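Local coordinates for protein Pre-mRNA-splicing factor SAD1 (Saccharomyces cerevisiae, PDB 4MSX) that promotes assembly of newly made U4 snRNA into the U4/U6 particle and is required for pre-mRNA splicing, having the fold of a deubiquitinase but no catalytic activity, at residues G185-A190 against H243-D248; A190-A195 against D248-L253; G294-A299 against T364-T369; W321-D326 against L375-N380. One frame throughout, in Å; residues are numbered along the deposited sequence. Where two conformers were deposited one is given.

Contact 1 (G185-A190 against H243-D248); sequences GFTNAA and HLSVDD
The Phe186 ring meets Leu244 and Val246 at a slant, neither squarely on a face nor at an edge: its CD2 lies 3.8 Å from Leu244 CB and its CE2 3.9 Å from Val246 CG1, while His196 stacks on the same ring. The other flat group, the His243 imidazole, has Thr187 CG2 beside it at an oblique angle and a water at its edge in plane, 3.1 Å from ND1; that water also bonds Thr187 OG1. These residues belong to a short parallel strand pair joined through helices, a beta-alpha-beta crossover within the USP domain. Two backbone bonds define the pairing: Leu244 N to Gly185 O at 3.0 Å, and Thr187 N to Leu244 O, also 3.0 Å. Beyond the strands each chain turns into a helix. Asn188 sits at one N-cap, where its OD1 bonds Thr191 OG1. With CG anti to the backbone N (chi1 -154°), its amide crosses toward Asp247, and ND2 donates almost straight (178°) to Asp247 OD2 at 3.0 Å, arriving from above the carboxylate plane. The other carboxylate oxygen is water-bound: one water gives protons to Asp247 OD1 at 2.7 Å and to Thr187 O, and accepts from Val246 N.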
# COMPACT_ATOMS: atom_id res chain seq x y z
N GLY A 185 -6.16 7.86 -1.62
CA GLY A 185 -6.40 6.94 -2.69
C GLY A 185 -5.44 7.13 -3.85
O GLY A 185 -4.41 7.89 -3.79
N PHE A 186 -5.78 6.39 -4.92
CA PHE A 186 -4.85 6.14 -6.00
C PHE A 186 -5.64 6.15 -7.30
O PHE A 186 -6.80 5.68 -7.35
CB PHE A 186 -4.20 4.74 -5.88
CG PHE A 186 -3.34 4.54 -4.65
CD1 PHE A 186 -3.93 4.18 -3.44
CD2 PHE A 186 -1.96 4.68 -4.72
CE1 PHE A 186 -3.18 3.99 -2.29
CE2 PHE A 186 -1.16 4.48 -3.56
CZ PHE A 186 -1.79 4.11 -2.36
N THR A 187 -5.00 6.65 -8.35
CA THR A 187 -5.59 6.56 -9.69
C THR A 187 -5.45 5.15 -10.27
O THR A 187 -4.63 4.33 -9.82
CB THR A 187 -4.95 7.65 -10.61
OG1 THR A 187 -3.52 7.60 -10.47
CG2 THR A 187 -5.41 9.05 -10.17
N ASN A 188 -6.26 4.87 -11.29
CA ASN A 188 -6.22 3.60 -12.00
C ASN A 188 -6.48 2.38 -11.11
O ASN A 188 -5.82 1.35 -11.23
CB ASN A 188 -4.91 3.41 -12.74
CG ASN A 188 -5.09 2.44 -13.97
OD1 ASN A 188 -6.18 1.93 -14.17
ND2 ASN A 188 -4.04 2.20 -14.73
N ALA A 189 -7.46 2.50 -10.25
CA ALA A 189 -7.88 1.35 -9.45
C ALA A 189 -8.43 0.25 -10.37
O ALA A 189 -8.44 -0.94 -9.99
CB ALA A 189 -8.97 1.77 -8.47
N ALA A 190 -8.90 0.65 -11.57
CA ALA A 190 -9.50 -0.33 -12.48
C ALA A 190 -8.42 -1.35 -12.77
O ALA A 190 -8.70 -2.52 -12.95
CB ALA A 190 -9.99 0.35 -13.83
N HIS A 243 -3.90 12.39 -4.12
CA HIS A 243 -3.94 10.97 -4.54
C HIS A 243 -2.66 10.62 -5.26
O HIS A 243 -1.89 11.50 -5.65
CB HIS A 243 -5.13 10.66 -5.46
CG HIS A 243 -5.34 11.65 -6.56
ND1 HIS A 243 -4.66 11.58 -7.76
CD2 HIS A 243 -6.17 12.71 -6.65
CE1 HIS A 243 -5.07 12.56 -8.55
NE2 HIS A 243 -5.97 13.27 -7.90
N LEU A 244 -2.36 9.33 -5.36
CA LEU A 244 -1.08 8.93 -5.88
C LEU A 244 -1.29 8.04 -7.09
O LEU A 244 -2.37 7.48 -7.24
CB LEU A 244 -0.30 8.13 -4.84
CG LEU A 244 0.03 8.93 -3.59
CD1 LEU A 244 0.65 7.96 -2.59
CD2 LEU A 244 1.01 10.09 -4.01
N SER A 245 -0.25 7.87 -7.89
CA SER A 245 -0.29 6.84 -8.93
C SER A 245 0.79 5.84 -8.57
O SER A 245 1.91 6.27 -8.32
CB SER A 245 -0.01 7.43 -10.35
OG SER A 245 0.19 6.34 -11.26
N VAL A 246 0.50 4.53 -8.57
CA VAL A 246 1.62 3.59 -8.48
C VAL A 246 1.73 2.65 -9.70
O VAL A 246 2.35 1.59 -9.61
CB VAL A 246 1.55 2.76 -7.17
CG1 VAL A 246 1.79 3.70 -5.93
CG2 VAL A 246 0.18 2.02 -7.09
N ASP A 247 1.17 3.09 -10.83
CA ASP A 247 1.22 2.30 -12.09
C ASP A 247 2.66 1.94 -12.43
O ASP A 247 2.97 0.79 -12.70
CB ASP A 247 0.63 3.09 -13.27
CG ASP A 247 -0.82 3.36 -13.13
OD1 ASP A 247 -1.38 3.34 -12.00
OD2 ASP A 247 -1.47 3.58 -14.16
N ASP A 248 3.57 2.93 -12.41
CA ASP A 248 4.95 2.63 -12.76
C ASP A 248 5.63 1.69 -11.78
O ASP A 248 6.43 0.85 -12.18
CB ASP A 248 5.83 3.90 -12.80
CG ASP A 248 7.28 3.58 -13.13
OD1 ASP A 248 7.48 3.03 -14.26
OD2 ASP A 248 8.18 3.81 -12.28
O HOH W 1 -2.01 3.53 -9.41
O HOH W 2 -2.43 5.99 -12.24
O HOH W 3 -2.38 10.23 -9.45

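Contact 2 (A190-A195 against D248-L253); sequences ATYDYA and DFVSYL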
# COMPACT_ATOMS: atom_id res chain seq x y z
N ALA A 190 -8.90 0.65 -11.57
CA ALA A 190 -9.50 -0.33 -12.48
C ALA A 190 -8.42 -1.35 -12.77
O ALA A 190 -8.70 -2.52 -12.95
CB ALA A 190 -9.99 0.35 -13.83
N THR A 191 -7.17 -0.92 -12.83
CA THR A 191 -6.09 -1.85 -13.09
C THR A 191 -5.32 -2.31 -11.84
O THR A 191 -4.87 -3.45 -11.80
CB THR A 191 -5.09 -1.21 -14.09
OG1 THR A 191 -5.85 -0.83 -15.23
CG2 THR A 191 -3.97 -2.17 -14.52
N TYR A 192 -5.10 -1.41 -10.88
CA TYR A 192 -4.15 -1.70 -9.82
C TYR A 192 -4.78 -1.74 -8.38
O TYR A 192 -4.04 -1.68 -7.37
CB TYR A 192 -3.01 -0.66 -9.88
CG TYR A 192 -2.14 -0.89 -11.14
CD1 TYR A 192 -1.44 -2.07 -11.33
CD2 TYR A 192 -2.09 0.06 -12.15
CE1 TYR A 192 -0.65 -2.29 -12.48
CE2 TYR A 192 -1.24 -0.13 -13.32
CZ TYR A 192 -0.55 -1.31 -13.46
OH TYR A 192 0.23 -1.53 -14.63
N ASP A 193 -6.11 -1.85 -8.28
CA ASP A 193 -6.73 -1.79 -6.95
C ASP A 193 -6.17 -2.82 -5.97
O ASP A 193 -5.98 -2.50 -4.76
CB ASP A 193 -8.25 -1.94 -6.99
CG ASP A 193 -8.72 -3.16 -7.79
OD1 ASP A 193 -7.89 -3.97 -8.30
OD2 ASP A 193 -9.96 -3.28 -7.91
N TYR A 194 -5.84 -4.01 -6.45
CA TYR A 194 -5.26 -5.03 -5.54
C TYR A 194 -3.93 -4.57 -4.94
O TYR A 194 -3.59 -4.89 -3.79
CB TYR A 194 -5.05 -6.38 -6.23
CG TYR A 194 -4.04 -6.30 -7.36
CD1 TYR A 194 -2.69 -6.49 -7.10
CD2 TYR A 194 -4.43 -5.97 -8.65
CE1 TYR A 194 -1.75 -6.40 -8.11
CE2 TYR A 194 -3.48 -5.84 -9.68
CZ TYR A 194 -2.15 -6.05 -9.39
OH TYR A 194 -1.20 -5.93 -10.38
N ALA A 195 -3.14 -3.85 -5.71
CA ALA A 195 -1.88 -3.34 -5.22
C ALA A 195 -2.10 -2.14 -4.32
O ALA A 195 -1.37 -1.96 -3.34
CB ALA A 195 -0.95 -2.89 -6.44
N ASP A 248 3.57 2.93 -12.41
CA ASP A 248 4.95 2.63 -12.76
C ASP A 248 5.63 1.69 -11.78
O ASP A 248 6.43 0.85 -12.18
CB ASP A 248 5.83 3.90 -12.80
CG ASP A 248 7.28 3.58 -13.13
OD1 ASP A 248 7.48 3.03 -14.26
OD2 ASP A 248 8.18 3.81 -12.28
N PHE A 249 5.38 1.87 -10.47
CA PHE A 249 5.96 0.95 -9.48
C PHE A 249 5.48 -0.51 -9.79
O PHE A 249 6.30 -1.44 -9.85
CB PHE A 249 5.54 1.34 -8.04
CG PHE A 249 5.99 0.36 -6.99
CD1 PHE A 249 7.33 0.11 -6.79
CD2 PHE A 249 5.06 -0.37 -6.25
CE1 PHE A 249 7.77 -0.80 -5.85
CE2 PHE A 249 5.47 -1.29 -5.30
CZ PHE A 249 6.84 -1.50 -5.08
N VAL A 250 4.17 -0.68 -10.00
CA VAL A 250 3.64 -2.08 -10.16
C VAL A 250 4.11 -2.63 -11.49
O VAL A 250 4.46 -3.79 -11.61
CB VAL A 250 2.09 -2.15 -10.03
CG1 VAL A 250 1.67 -3.64 -10.23
CG2 VAL A 250 1.66 -1.64 -8.61
N SER A 251 4.20 -1.76 -12.48
CA SER A 251 4.67 -2.21 -13.79
C SER A 251 6.15 -2.57 -13.69
O SER A 251 6.58 -3.57 -14.26
CB SER A 251 4.37 -1.15 -14.87
OG SER A 251 5.06 -1.52 -16.02
N TYR A 252 6.92 -1.84 -12.89
CA TYR A 252 8.30 -2.21 -12.65
C TYR A 252 8.41 -3.61 -12.02
O TYR A 252 9.32 -4.43 -12.33
CB TYR A 252 9.01 -1.13 -11.72
CG TYR A 252 10.25 -1.64 -11.05
CD1 TYR A 252 11.46 -1.62 -11.73
CD2 TYR A 252 10.25 -2.13 -9.75
CE1 TYR A 252 12.62 -2.12 -11.16
CE2 TYR A 252 11.41 -2.65 -9.16
CZ TYR A 252 12.59 -2.63 -9.90
OH TYR A 252 13.76 -3.13 -9.40
N LEU A 253 7.55 -3.89 -11.04
CA LEU A 253 7.61 -5.22 -10.45
C LEU A 253 7.43 -6.36 -11.52
O LEU A 253 8.03 -7.39 -11.42
CB LEU A 253 6.48 -5.37 -9.41
CG LEU A 253 6.59 -4.36 -8.25
CD1 LEU A 253 5.37 -4.68 -7.28
CD2 LEU A 253 7.93 -4.51 -7.48
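Val250 and Tyr192 bury most of the area in this crossing, with Ala195 next. Val250 meets the Tyr192 ring obliquely, at its CD1-CE1 side: CG1 is 3.5 Å and CB 3.7 Å from Tyr192 CE1. The two side chains run past each other in opposite directions. Methyl CG1 of Val250, set trans to the backbone N (chi1 179°), takes the tyrosines, including Tyr194 OH at 3.7 Å; CG2 reaches Ala195 CB at 3.6 Å. Thr191 CG2, from the same helix as Tyr192, lies 3.5 Å above that ring's plane, over its centre, which probably limits its rotation. The Tyr192 hydroxyl makes a weak hydrogen bond to Lys254. An alanine here removes the ring that Val250 CG1 rests on, and would probably open a gap between the helices and leave Lys254 without its weak hydroxyl partner. The segment axes approach to 10.8 Å and cross at 75°, confining the touching to a small patch between helices 189-203 and 247-256 of the USP domain. Nearby Asp193, bonded to His439, probably stands where active relatives carry the catalytic cysteine. Across the patch the contacts are all apolar or van der Waals, which implies that, within it, shape fit and not directed bonding holds the helices together.

Contact 3 (G294-A299 against T364-T369); sequences GKVKIA and TVFELT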
# COMPACT_ATOMS: atom_id res chain seq x y z
N GLY A 294 3.04 -15.13 12.27
CA GLY A 294 2.39 -15.95 13.27
C GLY A 294 2.88 -17.37 13.15
O GLY A 294 3.64 -17.70 12.22
N LYS A 295 2.44 -18.26 14.05
CA LYS A 295 2.78 -19.67 13.90
C LYS A 295 1.58 -20.47 14.36
O LYS A 295 0.94 -20.13 15.37
CB LYS A 295 3.99 -20.06 14.76
CG LYS A 295 5.27 -19.38 14.37
CD LYS A 295 6.46 -19.92 15.19
CE LYS A 295 7.74 -19.12 14.86
NZ LYS A 295 8.92 -19.63 15.60
N VAL A 296 1.25 -21.50 13.59
CA VAL A 296 0.20 -22.45 13.96
C VAL A 296 0.88 -23.77 14.25
O VAL A 296 1.79 -24.19 13.51
CB VAL A 296 -0.83 -22.72 12.83
CG1 VAL A 296 -1.92 -23.66 13.32
CG2 VAL A 296 -1.43 -21.44 12.32
N LYS A 297 0.46 -24.44 15.32
CA LYS A 297 0.98 -25.77 15.60
C LYS A 297 -0.15 -26.75 15.39
O LYS A 297 -1.26 -26.55 15.88
CB LYS A 297 1.48 -25.80 17.06
CG LYS A 297 1.73 -27.20 17.64
CD LYS A 297 2.12 -27.09 19.13
CE LYS A 297 2.54 -28.44 19.70
NZ LYS A 297 2.71 -28.41 21.19
N ILE A 298 0.12 -27.82 14.66
CA ILE A 298 -0.88 -28.85 14.47
C ILE A 298 -0.34 -30.14 15.09
O ILE A 298 0.78 -30.54 14.76
CB ILE A 298 -1.16 -29.10 12.95
CG1 ILE A 298 -1.59 -27.81 12.27
CG2 ILE A 298 -2.19 -30.20 12.78
CD1 ILE A 298 -0.46 -27.10 11.58
N ALA A 299 -1.11 -30.78 15.96
CA ALA A 299 -0.59 -31.91 16.72
C ALA A 299 -1.60 -33.03 16.86
O ALA A 299 -2.79 -32.79 17.00
CB ALA A 299 -0.17 -31.44 18.13
N THR A 364 -6.67 -34.67 16.42
CA THR A 364 -5.96 -33.53 15.85
C THR A 364 -6.33 -32.20 16.54
O THR A 364 -7.51 -31.91 16.77
CB THR A 364 -6.20 -33.38 14.35
OG1 THR A 364 -5.73 -34.55 13.67
CG2 THR A 364 -5.43 -32.17 13.82
N VAL A 365 -5.32 -31.40 16.85
CA VAL A 365 -5.50 -30.18 17.60
C VAL A 365 -4.68 -29.05 16.94
O VAL A 365 -3.52 -29.25 16.57
CB VAL A 365 -5.04 -30.38 19.05
CG1 VAL A 365 -5.03 -29.08 19.80
CG2 VAL A 365 -5.97 -31.38 19.75
N PHE A 366 -5.30 -27.88 16.82
CA PHE A 366 -4.71 -26.71 16.15
C PHE A 366 -4.50 -25.65 17.20
O PHE A 366 -5.40 -25.42 18.00
CB PHE A 366 -5.67 -26.14 15.13
CG PHE A 366 -5.79 -26.96 13.89
CD1 PHE A 366 -6.66 -28.04 13.84
CD2 PHE A 366 -5.03 -26.65 12.78
CE1 PHE A 366 -6.76 -28.80 12.70
CE2 PHE A 366 -5.13 -27.40 11.62
CZ PHE A 366 -6.00 -28.48 11.58
N GLU A 367 -3.34 -25.00 17.20
CA GLU A 367 -3.10 -23.98 18.19
C GLU A 367 -2.29 -22.83 17.58
O GLU A 367 -1.30 -23.10 16.91
CB GLU A 367 -2.30 -24.56 19.35
CG GLU A 367 -2.13 -23.59 20.52
CD GLU A 367 -1.28 -24.17 21.67
OE1 GLU A 367 -0.89 -25.37 21.59
OE2 GLU A 367 -1.00 -23.43 22.64
N LEU A 368 -2.67 -21.59 17.85
CA LEU A 368 -1.80 -20.46 17.45
C LEU A 368 -0.70 -20.33 18.48
O LEU A 368 -0.96 -19.85 19.57
CB LEU A 368 -2.63 -19.17 17.34
CG LEU A 368 -3.59 -19.27 16.15
CD1 LEU A 368 -4.60 -18.14 16.15
CD2 LEU A 368 -2.79 -19.32 14.84
N THR A 369 0.50 -20.79 18.18
CA THR A 369 1.55 -20.73 19.21
C THR A 369 2.42 -19.47 19.11
O THR A 369 3.22 -19.21 19.99
CB THR A 369 2.49 -21.90 19.12
OG1 THR A 369 2.97 -22.01 17.77
CG2 THR A 369 1.77 -23.20 19.53
O HOH W 4 -1.75 -27.99 18.25
O HOH W 5 1.53 -25.88 22.44
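Lys297 and Glu367 form a hydrogen-bonded antiparallel pair, as do Ala299 and Val365. Among the backbone bonds, Lys297 N gives a nearly straight one (172°) to Glu367 O at 2.7 Å, answered by Glu367 N to Lys297 O; Ala299 N to Val365 O and its reciprocal are both 2.9 Å. The bond from Thr369 N to Lys295 O is weak. Water comes second: one molecule donates to Lys297 O and Val365 O, and another joins Lys297 NZ to Glu367 OE1, themselves 4.7 Å apart. The third kind is apolar. On the face carrying Ile298 and Phe366, CG1 of Ile298 touches Phe366 CE2 at 3.6 Å, while its CG2 lies 4.2 Å above the Phe366 ring plane, toward the rim. A glycine in place of Ile298 takes both branches away and would probably leave the ring freer to turn. Lys297 CB meets Thr369 CG2 on the opposite face at 3.6 Å. Strand 294-299 is the middle of a three-stranded sheet, consistent with the fingers of the USP fold: strand 315-320 borders it on the other side, and Phe354 of helix 352-355 packs on Val296, Phe366 and Leu368.

Contact 4 (W321-D326 against L375-N380); sequences WVLTLD and LIFHFN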
# COMPACT_ATOMS: atom_id res chain seq x y z
N TRP A 321 2.31 -15.60 7.22
CA TRP A 321 2.07 -14.17 7.16
C TRP A 321 0.58 -13.94 7.25
O TRP A 321 0.16 -12.94 7.76
CB TRP A 321 2.50 -13.55 5.77
CG TRP A 321 3.92 -13.65 5.45
CD1 TRP A 321 4.49 -14.26 4.35
CD2 TRP A 321 4.99 -13.07 6.20
NE1 TRP A 321 5.86 -14.06 4.38
CE2 TRP A 321 6.18 -13.36 5.52
CE3 TRP A 321 5.05 -12.35 7.40
CZ2 TRP A 321 7.44 -12.91 5.98
CZ3 TRP A 321 6.27 -11.94 7.87
CH2 TRP A 321 7.46 -12.22 7.16
N VAL A 322 -0.20 -14.81 6.58
CA VAL A 322 -1.62 -14.55 6.49
C VAL A 322 -2.31 -15.86 6.89
O VAL A 322 -1.98 -16.91 6.36
CB VAL A 322 -2.02 -14.15 5.02
CG1 VAL A 322 -3.54 -14.19 4.86
CG2 VAL A 322 -1.43 -12.76 4.67
N LEU A 323 -3.24 -15.78 7.81
CA LEU A 323 -3.95 -16.99 8.26
C LEU A 323 -5.25 -17.15 7.54
O LEU A 323 -6.10 -16.29 7.63
CB LEU A 323 -4.23 -16.87 9.77
CG LEU A 323 -4.91 -18.13 10.33
CD1 LEU A 323 -4.01 -19.34 10.25
CD2 LEU A 323 -5.30 -17.84 11.78
N THR A 324 -5.40 -18.23 6.78
CA THR A 324 -6.61 -18.42 5.99
C THR A 324 -7.66 -19.08 6.86
O THR A 324 -7.38 -20.07 7.49
CB THR A 324 -6.36 -19.29 4.73
OG1 THR A 324 -5.57 -18.52 3.80
CG2 THR A 324 -7.72 -19.68 4.05
N LEU A 325 -8.83 -18.48 6.89
CA LEU A 325 -9.98 -19.00 7.63
C LEU A 325 -10.96 -19.54 6.57
O LEU A 325 -11.40 -18.82 5.69
CB LEU A 325 -10.63 -17.87 8.43
CG LEU A 325 -9.70 -17.21 9.46
CD1 LEU A 325 -10.37 -16.09 10.26
CD2 LEU A 325 -9.08 -18.28 10.41
N ASP A 326 -11.23 -20.84 6.60
CA ASP A 326 -12.16 -21.45 5.66
C ASP A 326 -13.61 -21.15 6.05
O ASP A 326 -13.94 -21.21 7.19
CB ASP A 326 -11.95 -22.96 5.60
CG ASP A 326 -10.61 -23.35 4.97
OD1 ASP A 326 -10.25 -22.81 3.88
OD2 ASP A 326 -9.90 -24.17 5.59
N LEU A 375 -1.92 -9.53 13.19
CA LEU A 375 -2.48 -10.83 12.78
C LEU A 375 -3.35 -10.55 11.58
O LEU A 375 -4.31 -9.76 11.66
CB LEU A 375 -3.30 -11.39 13.98
CG LEU A 375 -3.95 -12.77 13.83
CD1 LEU A 375 -2.90 -13.82 13.42
CD2 LEU A 375 -4.63 -13.15 15.18
N ILE A 376 -2.99 -11.16 10.45
CA ILE A 376 -3.66 -10.91 9.18
C ILE A 376 -4.47 -12.13 8.80
O ILE A 376 -3.91 -13.24 8.67
CB ILE A 376 -2.60 -10.63 8.08
CG1 ILE A 376 -1.66 -9.53 8.54
CG2 ILE A 376 -3.34 -10.26 6.73
CD1 ILE A 376 -0.45 -9.27 7.53
N PHE A 377 -5.78 -11.94 8.62
CA PHE A 377 -6.65 -13.05 8.25
C PHE A 377 -7.01 -12.91 6.79
O PHE A 377 -7.20 -11.81 6.29
CB PHE A 377 -7.99 -12.97 8.98
CG PHE A 377 -7.88 -13.14 10.48
CD1 PHE A 377 -7.02 -14.08 11.02
CD2 PHE A 377 -8.67 -12.38 11.33
CE1 PHE A 377 -6.94 -14.28 12.42
CE2 PHE A 377 -8.59 -12.55 12.74
CZ PHE A 377 -7.72 -13.48 13.27
N HIS A 378 -7.22 -14.05 6.16
CA HIS A 378 -7.78 -14.09 4.80
C HIS A 378 -9.04 -14.98 4.87
O HIS A 378 -8.98 -16.08 5.41
CB HIS A 378 -6.76 -14.77 3.89
CG HIS A 378 -7.33 -15.37 2.63
ND1 HIS A 378 -7.11 -16.69 2.28
CD2 HIS A 378 -8.06 -14.83 1.62
CE1 HIS A 378 -7.70 -16.94 1.12
NE2 HIS A 378 -8.24 -15.81 0.67
N PHE A 379 -10.15 -14.50 4.31
CA PHE A 379 -11.40 -15.32 4.27
C PHE A 379 -11.45 -15.99 2.94
O PHE A 379 -11.40 -15.33 1.91
CB PHE A 379 -12.60 -14.43 4.53
CG PHE A 379 -12.51 -13.77 5.89
CD1 PHE A 379 -12.92 -14.46 7.04
CD2 PHE A 379 -11.91 -12.54 6.04
CE1 PHE A 379 -12.77 -13.87 8.32
CE2 PHE A 379 -11.73 -11.95 7.30
CZ PHE A 379 -12.17 -12.61 8.43
N ASN A 380 -11.54 -17.32 2.94
CA ASN A 380 -11.28 -18.04 1.68
C ASN A 380 -12.51 -17.99 0.78
O ASN A 380 -13.27 -18.95 0.73
CB ASN A 380 -10.90 -19.47 1.99
CG ASN A 380 -10.40 -20.20 0.74
OD1 ASN A 380 -10.11 -19.55 -0.28
ND2 ASN A 380 -10.28 -21.51 0.82
O HOH W 6 -0.36 -12.39 10.52
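Strands 323-325 and 375-379 run parallel, their short axes 37° apart and 4.6 Å at closest approach, bonded in sequence by Leu323 N to Ile376 O, His378 N to Leu323 O, Leu325 N to His378 O (2.8 Å) and Asn380 N to Leu325 O. On the face bearing Leu323, Leu325, Phe377 and Phe379, packing is apolar. Leu325 CD1 sits over one face of the Phe377 ring in a CH-pi contact, 4.1 Å from the centroid and 21° off the normal, and also reaches Phe379 CE1 at 3.8 Å. Leu323 CD2 comes instead to the edge of the Phe377 ring, 4.0 Å from CE1. The other face is more polar. Thr324 OG1 and His378 ND1 are hydrogen-bonded at 2.8 Å in the plane of the imidazole, either able to donate; His378 chi1 of 157°, with CG trans to the backbone N, lays the ring alongside the threonine. Val322 CG1 packs on His378 CB at 3.4 Å. At the strand ends Asn380 ND2 bonds weakly to Asp326 OD1, at 3.3 Å. Strand 374-379 continues the sheet to strand 472-480 on its other side, and helix 347-350 packs on Phe377 and Phe379. The chemistry thus splits by face, which implies that the hydrophobic side is set by packing around the phenylalanine rings, while on the other the Thr324-His378 bond probably helps to fix the imidazole's rotation, with Phe474 meeting that ring edge-to-face.

How the contacts relate
All four contacts lie in the USP domain, but in two groups. Contacts 1 and 2 come first along the chain, their segments alternating; they share Ala190 and Asp248 and both use helices 189-203 and 247-256, with centres 8 Å apart and Asp247 OD1 against Tyr192 CD2 at 3.4 Å. Contacts 3 and 4 follow, also interleaved: strand 365-370 is followed, after three residues, by strand 374-379. Their centres are 14 Å apart, and Leu368 CD2 lies 4.2 Å from Leu323 CD2, packing the three-stranded sheet on the mixed sheet. Contacts 2 and 4 are about 12 Å apart at nearest atoms, yet helix 266-280 packs against both, tying the two groups into one USP fold.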